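Local coordinates for putative general stress protein 26 (PDB 2QEA) that is probably a flavin-binding, pyridoxamine 5'-phosphate oxidase-like protein of the general stress protein 26 type, its biochemical role not established, at residues H7-R12 / E74-D79; R12-R17 / T36-P41; G19-K24 / T52-G57; K56-G61 / G82-S87. All coordinates share one frame; numbering follows the deposited sequence.

Contact 1: H7-R12 / E74-D79; sequences HEFWDR and EGLYAD. With CA (calcium ion), chain E.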
loop_
_atom_site.group_PDB
_atom_site.type_symbol
_atom_site.label_atom_id
_atom_site.label_comp_id
_atom_site.label_asym_id
_atom_site.label_seq_id
_atom_site.Cartn_x
_atom_site.Cartn_y
_atom_site.Cartn_z
ATOM N N HIS A 7 18.531 -6.165 2.043
ATOM C CA HIS A 7 18.881 -5.677 3.395
ATOM C C HIS A 7 18.156 -4.367 3.730
ATOM O O HIS A 7 17.647 -4.218 4.838
ATOM C CB HIS A 7 20.400 -5.491 3.576
ATOM C CG HIS A 7 21.164 -6.774 3.704
ATOM N ND1 HIS A 7 21.982 -7.261 2.707
ATOM C CD2 HIS A 7 21.240 -7.667 4.720
ATOM C CE1 HIS A 7 22.526 -8.399 3.100
ATOM N NE2 HIS A 7 22.091 -8.668 4.318
ATOM N N GLU A 8 18.098 -3.452 2.758
ATOM C CA GLU A 8 17.419 -2.155 2.914
ATOM C C GLU A 8 15.893 -2.286 3.048
ATOM O O GLU A 8 15.264 -1.442 3.693
ATOM C CB GLU A 8 17.779 -1.214 1.748
ATOM C CG GLU A 8 17.362 0.261 1.906
ATOM C CD GLU A 8 18.053 0.990 3.057
ATOM O OE1 GLU A 8 19.015 0.461 3.647
ATOM O OE2 GLU A 8 17.643 2.123 3.367
ATOM N N PHE A 9 15.305 -3.311 2.420
ATOM C CA PHE A 9 13.869 -3.605 2.559
ATOM C C PHE A 9 13.542 -3.911 4.033
ATOM O O PHE A 9 12.640 -3.293 4.604
ATOM C CB PHE A 9 13.424 -4.755 1.625
ATOM C CG PHE A 9 12.085 -5.354 1.982
ATOM C CD1 PHE A 9 10.900 -4.776 1.526
ATOM C CD2 PHE A 9 12.015 -6.497 2.791
ATOM C CE1 PHE A 9 9.658 -5.331 1.864
ATOM C CE2 PHE A 9 10.784 -7.054 3.142
ATOM C CZ PHE A 9 9.604 -6.476 2.678
ATOM N N TRP A 10 14.284 -4.853 4.625
ATOM C CA TRP A 10 14.116 -5.226 6.046
ATOM C C TRP A 10 14.481 -4.075 6.984
ATOM O O TRP A 10 13.894 -3.936 8.059
ATOM C CB TRP A 10 14.957 -6.452 6.421
ATOM C CG TRP A 10 14.567 -7.697 5.703
ATOM C CD1 TRP A 10 15.281 -8.341 4.739
ATOM C CD2 TRP A 10 13.356 -8.438 5.872
ATOM N NE1 TRP A 10 14.601 -9.449 4.305
ATOM C CE2 TRP A 10 13.414 -9.536 4.980
ATOM C CE3 TRP A 10 12.227 -8.289 6.695
ATOM C CZ2 TRP A 10 12.382 -10.485 4.884
ATOM C CZ3 TRP A 10 11.198 -9.236 6.604
ATOM C CH2 TRP A 10 11.285 -10.319 5.699
ATOM N N ASP A 11 15.459 -3.272 6.564
ATOM C CA ASP A 11 15.911 -2.096 7.301
ATOM C C ASP A 11 14.758 -1.100 7.484
ATOM O O ASP A 11 14.507 -0.659 8.605
ATOM C CB ASP A 11 17.085 -1.435 6.553
ATOM C CG ASP A 11 17.802 -0.375 7.355
ATOM O OD1 ASP A 11 17.468 -0.101 8.525
ATOM O OD2 ASP A 11 18.758 0.216 6.814
ATOM N N ARG A 12 14.052 -0.787 6.401
ATOM C CA ARG A 12 12.949 0.188 6.435
ATOM C C ARG A 12 11.576 -0.357 6.835
ATOM O O ARG A 12 10.752 0.418 7.334
ATOM C CB ARG A 12 12.851 0.907 5.095
ATOM C CG ARG A 12 14.096 1.694 4.784
ATOM C CD ARG A 12 13.931 2.433 3.507
ATOM N NE ARG A 12 15.114 3.221 3.166
ATOM C CZ ARG A 12 15.254 3.923 2.043
ATOM N NH1 ARG A 12 14.272 3.993 1.145
ATOM N NH2 ARG A 12 16.387 4.591 1.826
ATOM N N GLU A 74 8.880 6.445 4.713
ATOM C CA GLU A 74 10.077 5.597 4.602
ATOM C C GLU A 74 10.575 5.423 3.165
ATOM O O GLU A 74 11.743 5.093 2.968
ATOM C CB GLU A 74 9.815 4.219 5.234
ATOM C CG GLU A 74 9.585 4.270 6.746
ATOM C CD GLU A 74 10.806 4.778 7.508
ATOM O OE1 GLU A 74 11.910 4.219 7.311
ATOM O OE2 GLU A 74 10.657 5.722 8.312
ATOM N N GLY A 75 9.711 5.652 2.175
ATOM C CA GLY A 75 10.070 5.473 0.767
ATOM C C GLY A 75 10.293 4.011 0.411
ATOM O O GLY A 75 11.210 3.696 -0.349
ATOM N N LEU A 76 9.467 3.131 0.988
ATOM C CA LEU A 76 9.517 1.688 0.758
ATOM C C LEU A 76 8.212 1.288 0.089
ATOM O O LEU A 76 7.135 1.492 0.656
ATOM C CB LEU A 76 9.680 0.928 2.078
ATOM C CG LEU A 76 9.769 -0.605 2.014
ATOM C CD1 LEU A 76 10.931 -1.067 1.140
ATOM C CD2 LEU A 76 9.893 -1.178 3.411
ATOM N N TYR A 77 8.323 0.742 -1.122
ATOM C CA TYR A 77 7.182 0.273 -1.912
ATOM C C TYR A 77 7.532 -1.149 -2.329
ATOM O O TYR A 77 8.646 -1.384 -2.808
ATOM C CB TYR A 77 6.956 1.179 -3.127
ATOM C CG TYR A 77 6.917 2.652 -2.777
ATOM C CD1 TYR A 77 5.716 3.278 -2.424
ATOM C CD2 TYR A 77 8.092 3.420 -2.766
ATOM C CE1 TYR A 77 5.683 4.645 -2.081
ATOM C CE2 TYR A 77 8.071 4.782 -2.424
ATOM C CZ TYR A 77 6.864 5.388 -2.082
ATOM O OH TYR A 77 6.842 6.722 -1.751
ATOM N N ALA A 78 6.611 -2.092 -2.129
ATOM C CA ALA A 78 6.882 -3.500 -2.433
ATOM C C ALA A 78 5.632 -4.352 -2.592
ATOM O O ALA A 78 4.720 -4.249 -1.781
ATOM C CB ALA A 78 7.756 -4.098 -1.333
ATOM N N ASP A 79 5.598 -5.161 -3.653
ATOM C CA ASP A 79 4.546 -6.147 -3.891
ATOM C C ASP A 79 5.276 -7.474 -3.687
ATOM O O ASP A 79 6.118 -7.840 -4.508
ATOM C CB ASP A 79 3.968 -6.020 -5.310
ATOM C CG ASP A 79 2.836 -7.014 -5.594
ATOM O OD1 ASP A 79 2.382 -7.738 -4.680
ATOM O OD2 ASP A 79 2.383 -7.069 -6.756
HETATM CA CA CA E . 15.916 -0.319 10.516
HETATM O O HOH W 1 14.504 1.701 11.588
#
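A buried helix-on-strand packing joins the N-terminal helix 2-13 to the start of strand 76-87, with the two short axes 9.5 Å apart and their N-to-C directions at 112°. L76 fills the centre of the contact. With CG anti to its backbone N (chi1 -179°), it raises both methyls against the helix: CD1 meets CD1 of F9 at 3.7 Å, and CD2 lies 3.7 Å from the carbonyl O of F9. F9 also turns CG anti to the backbone N (chi1 164°), carrying the ring down the strand until CE1 comes 3.9 Å from CB of A78, where a small residue suits the broad ring. The straight chain of R12 lays CD 3.5 Å from the carbonyl O of E74, and its guanidinium presents an edge to the carbonyl O of G75. A salt bridge with a weak hydrogen bond, NE of R12 to OE2 of E8 at 2.8 Å, steadies the guanidinium. G75, whose positive phi suits a residue without a side chain, and L76 both face D71 in a G1 beta bulge. Strand 114-129 lies alongside, with I128 on R12 and L76 and T129 O accepting from R12 NH1; the C-terminal F160 meets the F9 ring edge-to-face.

Contact 2: R12-R17 / T36-P41; sequences RLEDVR and TDDDAP. With CA (calcium ion), chain D; CA (calcium ion), chain E.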
loop_
_atom_site.group_PDB
_atom_site.type_symbol
_atom_site.label_atom_id
_atom_site.label_comp_id
_atom_site.label_asym_id
_atom_site.label_seq_id
_atom_site.Cartn_x
_atom_site.Cartn_y
_atom_site.Cartn_z
ATOM N N ARG A 12 14.052 -0.787 6.401
ATOM C CA ARG A 12 12.949 0.188 6.435
ATOM C C ARG A 12 11.576 -0.357 6.835
ATOM O O ARG A 12 10.752 0.418 7.334
ATOM C CB ARG A 12 12.851 0.907 5.095
ATOM C CG ARG A 12 14.096 1.694 4.784
ATOM C CD ARG A 12 13.931 2.433 3.507
ATOM N NE ARG A 12 15.114 3.221 3.166
ATOM C CZ ARG A 12 15.254 3.923 2.043
ATOM N NH1 ARG A 12 14.272 3.993 1.145
ATOM N NH2 ARG A 12 16.387 4.591 1.826
ATOM N N LEU A 13 11.335 -1.658 6.635
ATOM C CA LEU A 13 10.034 -2.289 6.960
ATOM C C LEU A 13 9.591 -2.161 8.431
ATOM O O LEU A 13 8.391 -2.160 8.709
ATOM C CB LEU A 13 10.011 -3.767 6.517
ATOM C CG LEU A 13 8.716 -4.581 6.663
ATOM C CD1 LEU A 13 7.550 -3.902 5.968
ATOM C CD2 LEU A 13 8.913 -5.981 6.113
ATOM N N GLU A 14 10.553 -2.042 9.347
ATOM C CA GLU A 14 10.290 -1.844 10.789
ATOM C C GLU A 14 9.450 -0.608 11.098
ATOM O O GLU A 14 8.531 -0.670 11.919
ATOM C CB GLU A 14 11.596 -1.669 11.547
ATOM C CG GLU A 14 12.467 -2.884 11.599
ATOM C CD GLU A 14 13.748 -2.592 12.313
ATOM O OE1 GLU A 14 14.462 -1.645 11.917
ATOM O OE2 GLU A 14 14.076 -3.315 13.277
ATOM N N ASP A 15 9.801 0.506 10.453
ATOM C CA ASP A 15 9.085 1.784 10.615
ATOM C C ASP A 15 7.769 1.896 9.815
ATOM O O ASP A 15 7.069 2.903 9.945
ATOM C CB ASP A 15 10.016 2.962 10.278
ATOM C CG ASP A 15 11.171 3.118 11.269
ATOM O OD1 ASP A 15 11.513 2.152 11.986
ATOM O OD2 ASP A 15 11.748 4.225 11.322
ATOM N N VAL A 16 7.435 0.883 9.005
ATOM C CA VAL A 16 6.191 0.857 8.223
ATOM C C VAL A 16 5.063 0.406 9.165
ATOM O O VAL A 16 5.053 -0.740 9.619
ATOM C CB VAL A 16 6.303 -0.085 6.994
ATOM C CG1 VAL A 16 5.023 -0.083 6.187
ATOM C CG2 VAL A 16 7.476 0.335 6.103
ATOM N N ARG A 17 4.135 1.316 9.463
ATOM C CA ARG A 17 3.016 1.040 10.379
ATOM C C ARG A 17 1.944 0.115 9.804
ATOM O O ARG A 17 1.358 -0.675 10.552
ATOM C CB ARG A 17 2.351 2.347 10.837
ATOM N N THR A 36 8.217 -6.383 12.671
ATOM C CA THR A 36 9.508 -6.985 12.308
ATOM C C THR A 36 10.657 -6.413 13.137
ATOM O O THR A 36 10.493 -5.425 13.864
ATOM C CB THR A 36 9.837 -6.781 10.802
ATOM O OG1 THR A 36 9.993 -5.384 10.514
ATOM C CG2 THR A 36 8.745 -7.356 9.908
ATOM N N ASP A 37 11.803 -7.077 13.032
ATOM C CA ASP A 37 13.042 -6.664 13.689
ATOM C C ASP A 37 14.158 -6.973 12.691
ATOM O O ASP A 37 14.320 -8.131 12.300
ATOM C CB ASP A 37 13.223 -7.431 15.007
ATOM C CG ASP A 37 14.293 -6.825 15.919
ATOM O OD1 ASP A 37 15.247 -6.166 15.443
ATOM O OD2 ASP A 37 14.177 -7.028 17.147
ATOM N N ASP A 38 14.916 -5.946 12.285
ATOM C CA ASP A 38 16.013 -6.122 11.300
ATOM C C ASP A 38 17.248 -6.880 11.833
ATOM O O ASP A 38 18.157 -7.172 11.059
ATOM C CB ASP A 38 16.379 -4.816 10.548
ATOM C CG ASP A 38 16.888 -3.696 11.450
ATOM O OD1 ASP A 38 16.987 -3.856 12.687
ATOM O OD2 ASP A 38 17.161 -2.612 10.894
ATOM N N ASP A 39 17.291 -7.148 13.144
ATOM C CA ASP A 39 18.304 -8.035 13.742
ATOM C C ASP A 39 18.009 -9.491 13.343
ATOM O O ASP A 39 18.941 -10.267 13.138
ATOM C CB ASP A 39 18.336 -7.914 15.276
ATOM C CG ASP A 39 18.807 -6.542 15.761
ATOM O OD1 ASP A 39 18.941 -5.600 14.943
ATOM O OD2 ASP A 39 19.041 -6.409 16.982
ATOM N N ALA A 40 16.719 -9.839 13.240
ATOM C CA ALA A 40 16.244 -11.169 12.832
ATOM C C ALA A 40 15.312 -11.064 11.601
ATOM O O ALA A 40 14.092 -11.225 11.729
ATOM C CB ALA A 40 15.528 -11.847 14.005
ATOM N N PRO A 41 15.880 -10.773 10.406
ATOM C CA PRO A 41 15.068 -10.681 9.186
ATOM C C PRO A 41 14.690 -12.060 8.637
ATOM O O PRO A 41 15.294 -13.068 9.022
ATOM C CB PRO A 41 15.998 -9.958 8.211
ATOM C CG PRO A 41 17.346 -10.403 8.610
ATOM C CD PRO A 41 17.305 -10.525 10.112
HETATM CA CA CA D . 15.984 -1.938 14.468
HETATM CA CA CA E . 15.916 -0.319 10.516
HETATM O O HOH W 2 7.518 -4.018 10.485
HETATM O O HOH W 3 7.972 -3.239 13.084
HETATM O O HOH W 1 14.504 1.701 11.588
#
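E14, T36 and D38 carry this surface contact between the end of helix 2-13 and the loop ahead of strand 44-49. E14 reaches across with CG anti to its carbonyl carbon (chi1 -67°) and the chain extended beyond; its side chain crosses that of D38 at about a right angle, with the carboxylate planes 43° apart. Two calcium ions bridge the carboxylates and probably offset the repulsion of their like charges: OE1 of E14 (2.4 Å) and OD2 of D38 (2.6 Å) bind one, while OE2 of E14 and OD1 of D38 share the other. OE2 of E14 also accepts a nearly straight hydrogen bond of 2.9 Å from the backbone N of D38, which arrives from above the carboxylate plane. An alanine in place of E14 would remove a ligand from both ions and would probably loosen the loop's hold on the helix end. T36 lies beside the E14 stem, OG1 3.7 Å from CG of E14 and sharing a water with L13 O, while its CG2 meets CD2 of L13 at 4.0 Å. D37 OD1 accepts from D39 N in an Asx turn. D11 completes the first ion's protein ligands in this carboxylate-bridged pair of calcium sites.

Contact 3: G19-K24 / T52-G57; sequences GMLGIK and TDLAKG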
loop_
_atom_site.group_PDB
_atom_site.type_symbol
_atom_site.label_atom_id
_atom_site.label_comp_id
_atom_site.label_asym_id
_atom_site.label_seq_id
_atom_site.Cartn_x
_atom_site.Cartn_y
_atom_site.Cartn_z
ATOM N N GLY A 19 0.339 -2.264 6.153
ATOM C CA GLY A 19 0.540 -3.021 4.919
ATOM C C GLY A 19 -0.745 -3.743 4.548
ATOM O O GLY A 19 -1.620 -3.921 5.398
HETATM N N MSE A 20 -0.850 -4.158 3.288
HETATM C CA MSE A 20 -2.051 -4.813 2.755
HETATM C C MSE A 20 -1.768 -6.304 2.570
HETATM O O MSE A 20 -1.019 -6.681 1.663
HETATM C CB MSE A 20 -2.459 -4.143 1.442
HETATM C CG MSE A 20 -2.759 -2.652 1.574
HETATM SE SE MSE A 20 -4.381 -2.275 2.567
HETATM C CE MSE A 20 -5.688 -2.979 1.298
ATOM N N LEU A 21 -2.372 -7.132 3.430
ATOM C CA LEU A 21 -2.147 -8.589 3.464
ATOM C C LEU A 21 -3.339 -9.391 2.947
ATOM O O LEU A 21 -4.489 -8.974 3.092
ATOM C CB LEU A 21 -1.847 -9.013 4.905
ATOM C CG LEU A 21 -1.453 -10.462 5.221
ATOM C CD1 LEU A 21 -0.190 -10.881 4.478
ATOM C CD2 LEU A 21 -1.266 -10.615 6.724
ATOM N N GLY A 22 -3.050 -10.558 2.371
ATOM C CA GLY A 22 -4.088 -11.442 1.842
ATOM C C GLY A 22 -3.590 -12.796 1.363
ATOM O O GLY A 22 -2.417 -12.939 1.000
ATOM N N ILE A 23 -4.491 -13.781 1.381
ATOM C CA ILE A 23 -4.225 -15.146 0.905
ATOM C C ILE A 23 -4.609 -15.151 -0.573
ATOM O O ILE A 23 -5.671 -14.633 -0.928
ATOM C CB ILE A 23 -5.054 -16.202 1.689
ATOM C CG1 ILE A 23 -4.728 -16.135 3.188
ATOM C CG2 ILE A 23 -4.785 -17.608 1.159
ATOM C CD1 ILE A 23 -5.536 -17.075 4.047
ATOM N N LYS A 24 -3.756 -15.729 -1.424
ATOM C CA LYS A 24 -3.995 -15.755 -2.883
ATOM C C LYS A 24 -5.250 -16.539 -3.266
ATOM O O LYS A 24 -5.448 -17.662 -2.797
ATOM C CB LYS A 24 -2.783 -16.299 -3.645
ATOM C CG LYS A 24 -1.584 -15.374 -3.612
ATOM C CD LYS A 24 -0.464 -15.892 -4.499
ATOM C CE LYS A 24 0.703 -14.920 -4.561
ATOM N NZ LYS A 24 0.326 -13.615 -5.195
ATOM N N THR A 52 -11.196 -14.057 12.295
ATOM C CA THR A 52 -10.983 -13.382 10.999
ATOM C C THR A 52 -10.760 -14.377 9.855
ATOM O O THR A 52 -10.438 -15.546 10.088
ATOM C CB THR A 52 -9.785 -12.392 11.034
ATOM O OG1 THR A 52 -8.575 -13.094 11.352
ATOM C CG2 THR A 52 -10.015 -11.289 12.057
ATOM N N ASP A 53 -10.919 -13.891 8.624
ATOM C CA ASP A 53 -10.756 -14.718 7.415
ATOM C C ASP A 53 -9.313 -15.191 7.205
ATOM O O ASP A 53 -9.104 -16.333 6.784
ATOM C CB ASP A 53 -11.269 -13.988 6.160
ATOM C CG ASP A 53 -12.769 -13.681 6.213
ATOM O OD1 ASP A 53 -13.442 -14.005 7.216
ATOM O OD2 ASP A 53 -13.278 -13.099 5.234
ATOM N N LEU A 54 -8.340 -14.320 7.496
ATOM C CA LEU A 54 -6.909 -14.679 7.403
ATOM C C LEU A 54 -6.523 -15.795 8.389
ATOM O O LEU A 54 -5.750 -16.686 8.030
ATOM C CB LEU A 54 -5.997 -13.458 7.623
ATOM C CG LEU A 54 -6.008 -12.357 6.562
ATOM C CD1 LEU A 54 -5.189 -11.165 7.038
ATOM C CD2 LEU A 54 -5.490 -12.869 5.218
ATOM N N ALA A 55 -7.064 -15.733 9.611
ATOM C CA ALA A 55 -6.820 -16.754 10.645
ATOM C C ALA A 55 -7.426 -18.098 10.237
ATOM O O ALA A 55 -6.736 -19.122 10.254
ATOM C CB ALA A 55 -7.380 -16.312 11.994
ATOM N N LYS A 56 -8.708 -18.077 9.862
ATOM C CA LYS A 56 -9.416 -19.286 9.396
ATOM C C LYS A 56 -8.826 -19.854 8.097
ATOM O O LYS A 56 -8.814 -21.069 7.913
ATOM C CB LYS A 56 -10.922 -19.025 9.225
ATOM C CG LYS A 56 -11.658 -18.734 10.537
ATOM C CD LYS A 56 -13.175 -18.598 10.366
ATOM C CE LYS A 56 -13.580 -17.406 9.497
ATOM N NZ LYS A 56 -15.059 -17.202 9.487
ATOM N N GLY A 57 -8.343 -18.974 7.214
ATOM C CA GLY A 57 -7.718 -19.372 5.948
ATOM C C GLY A 57 -6.423 -20.161 6.086
ATOM O O GLY A 57 -6.127 -21.003 5.236
#
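Helix 53-57 lies over the antiparallel sheet of this pyridoxamine 5'-phosphate oxidase-like fold, and here it packs on strand 19-23 with the short axes 8.9 Å apart and 36° from parallel. L54 is the bridging residue. Its CG stands anti to the carbonyl carbon (chi1 -68°), which sends the forked tip to the strand, where the two methyls part company. CD1 meets CD2 of L21 tip to tip at 4.0 Å, the two chains crossing obliquely. CD2 lies against the strand backbone at G22, 3.9 Å from CA of G22 and equally near CG1 of I23. I23 slides past L54 in the opposite direction; its extended arm (chi2 177°) ends with CD1 3.7 Å from CA of G57. A side chain at G57 would point straight into that methyl, so glycine suits the place and lets the helix come down on the isoleucine. No hydrogen bond joins the segments, and the contact between them is apolar packing of branched aliphatic residues. L84 of strand 76-87 and M32 also pack on L21 and L54, and L117 on L54, so the contact forms part of the apolar layer between a short helix and a curved antiparallel sheet.

Contact 4: K56-G61 / G82-S87; sequences KGVAAG and GTLERS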
loop_
_atom_site.group_PDB
_atom_site.type_symbol
_atom_site.label_atom_id
_atom_site.label_comp_id
_atom_site.label_asym_id
_atom_site.label_seq_id
_atom_site.Cartn_x
_atom_site.Cartn_y
_atom_site.Cartn_z
ATOM N N LYS A 56 -8.708 -18.077 9.862
ATOM C CA LYS A 56 -9.416 -19.286 9.396
ATOM C C LYS A 56 -8.826 -19.854 8.097
ATOM O O LYS A 56 -8.814 -21.069 7.913
ATOM C CB LYS A 56 -10.922 -19.025 9.225
ATOM C CG LYS A 56 -11.658 -18.734 10.537
ATOM C CD LYS A 56 -13.175 -18.598 10.366
ATOM C CE LYS A 56 -13.580 -17.406 9.497
ATOM N NZ LYS A 56 -15.059 -17.202 9.487
ATOM N N GLY A 57 -8.343 -18.974 7.214
ATOM C CA GLY A 57 -7.718 -19.372 5.948
ATOM C C GLY A 57 -6.423 -20.161 6.086
ATOM O O GLY A 57 -6.127 -21.003 5.236
ATOM N N VAL A 58 -5.658 -19.880 7.148
ATOM C CA VAL A 58 -4.386 -20.566 7.448
ATOM C C VAL A 58 -4.480 -21.554 8.634
ATOM O O VAL A 58 -3.443 -22.013 9.128
ATOM C CB VAL A 58 -3.234 -19.536 7.701
ATOM C CG1 VAL A 58 -3.087 -18.597 6.509
ATOM C CG2 VAL A 58 -3.452 -18.742 8.995
ATOM N N ALA A 59 -5.703 -21.894 9.066
ATOM C CA ALA A 59 -5.932 -22.826 10.191
ATOM C C ALA A 59 -5.513 -24.261 9.857
ATOM O O ALA A 59 -4.880 -24.927 10.679
ATOM C CB ALA A 59 -7.399 -22.794 10.634
ATOM N N ALA A 60 -5.873 -24.724 8.657
ATOM C CA ALA A 60 -5.501 -26.063 8.170
ATOM C C ALA A 60 -3.993 -26.204 7.891
ATOM O O ALA A 60 -3.435 -27.286 8.082
ATOM C CB ALA A 60 -6.304 -26.428 6.920
ATOM N N GLY A 61 -3.350 -25.123 7.442
ATOM C CA GLY A 61 -1.902 -25.116 7.156
ATOM C C GLY A 61 -1.428 -23.904 6.358
ATOM O O GLY A 61 -2.238 -23.020 6.057
ATOM N N GLY A 82 4.613 -14.673 -1.074
ATOM C CA GLY A 82 5.143 -15.454 0.042
ATOM C C GLY A 82 4.214 -16.537 0.551
ATOM O O GLY A 82 3.376 -17.037 -0.197
ATOM N N THR A 83 4.386 -16.893 1.826
ATOM C CA THR A 83 3.598 -17.928 2.499
ATOM C C THR A 83 3.124 -17.404 3.858
ATOM O O THR A 83 3.950 -16.970 4.662
ATOM C CB THR A 83 4.447 -19.197 2.728
ATOM O OG1 THR A 83 5.010 -19.632 1.483
ATOM C CG2 THR A 83 3.607 -20.327 3.329
ATOM N N LEU A 84 1.808 -17.443 4.094
ATOM C CA LEU A 84 1.199 -17.034 5.371
ATOM C C LEU A 84 0.835 -18.304 6.148
ATOM O O LEU A 84 0.359 -19.278 5.558
ATOM C CB LEU A 84 -0.051 -16.180 5.136
ATOM C CG LEU A 84 -0.698 -15.504 6.351
ATOM C CD1 LEU A 84 0.239 -14.474 6.971
ATOM C CD2 LEU A 84 -2.011 -14.843 5.955
ATOM N N GLU A 85 1.054 -18.280 7.464
ATOM C CA GLU A 85 0.766 -19.426 8.336
ATOM C C GLU A 85 0.589 -19.047 9.804
ATOM O O GLU A 85 0.986 -17.954 10.217
ATOM C CB GLU A 85 1.905 -20.456 8.237
ATOM C CG GLU A 85 3.292 -19.925 8.634
ATOM C CD GLU A 85 4.396 -20.954 8.472
ATOM O OE1 GLU A 85 4.247 -22.086 8.980
ATOM O OE2 GLU A 85 5.434 -20.617 7.863
ATOM N N ARG A 86 -0.002 -19.974 10.565
ATOM C CA ARG A 86 -0.195 -19.858 12.013
ATOM C C ARG A 86 1.182 -20.039 12.668
ATOM O O ARG A 86 1.991 -20.826 12.165
ATOM C CB ARG A 86 -1.111 -20.998 12.509
ATOM C CG ARG A 86 -1.947 -20.723 13.758
ATOM C CD ARG A 86 -3.270 -20.046 13.402
ATOM N NE ARG A 86 -4.284 -20.204 14.449
ATOM C CZ ARG A 86 -5.576 -19.866 14.341
ATOM N NH1 ARG A 86 -6.065 -19.311 13.226
ATOM N NH2 ARG A 86 -6.397 -20.084 15.367
ATOM N N SER A 87 1.422 -19.365 13.790
ATOM C CA SER A 87 2.661 -19.527 14.551
ATOM C C SER A 87 2.314 -19.670 16.030
ATOM O O SER A 87 1.542 -18.867 16.560
ATOM C CB SER A 87 3.602 -18.346 14.346
ATOM O OG SER A 87 4.835 -18.586 15.003
HETATM O O HOH W 4 -0.742 -22.275 9.092
#
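Just past helix 53-57, the chain lays V58 against strand 76-87 of the antiparallel sheet, continuing the packing of that helix on the sheet in this pyridoxamine 5'-phosphate oxidase-like fold. V58 is the first residue to leave helical backbone angles, and its side chain can be followed outward. CB already touches the strand, 4.1 Å from CA of E85, where the two backbones come nearest. From there the branches diverge. CG1, anti to the carbonyl carbon (chi1 -56°), runs to L84: it lies 3.6 Å from that residue's carbonyl O and 3.9 Å from its CG, and CD2 of L84 flanks the same methyl. L84 turns its CG anti to its own backbone N, so the two chains cross at about a right angle. CG2 takes the crowded position between V58's backbone N and carbonyl carbon and rests against the peptide joining E85 to R86, 4.0 Å from the backbone N of R86. A beta-branched residue suits this place, since two short methyls touch successive points along the strand without needing a long side chain. An alanine here would lose both of those methyls and would probably loosen the packing of the helix end on L84, as well as on I23 and L117, which also touch V58. The polar backbone between the segments is joined by one water, which donates to the carbonyl O of V58 at 2.7 Å and accepts from the backbone N of R86 at 2.8 Å.

The four contacts fall into two pairs within one chain. Contacts 1 and 2 have centres 9 Å apart, share R12 and helix 2-13, and meet at one calcium ion, so the helix is packed on the sheet on one side and tied to a metal-bound loop on another. Contacts 3 and 4, with centres 8 Å apart, share K56 and G57 and both use helix 53-57. The centres of contacts in different pairs are 20 to 24 Å apart, yet strand 76-87 runs through contacts 1 and 4, so one strand serves both. Along the chain, contacts 2 and 3 are nested inside the loop that contact 1 closes, whereas contact 4 crosses it. Contacts 1, 3 and 4 each involve a strand of the same sheet, while contact 2 joins helix 2-13 to a loop.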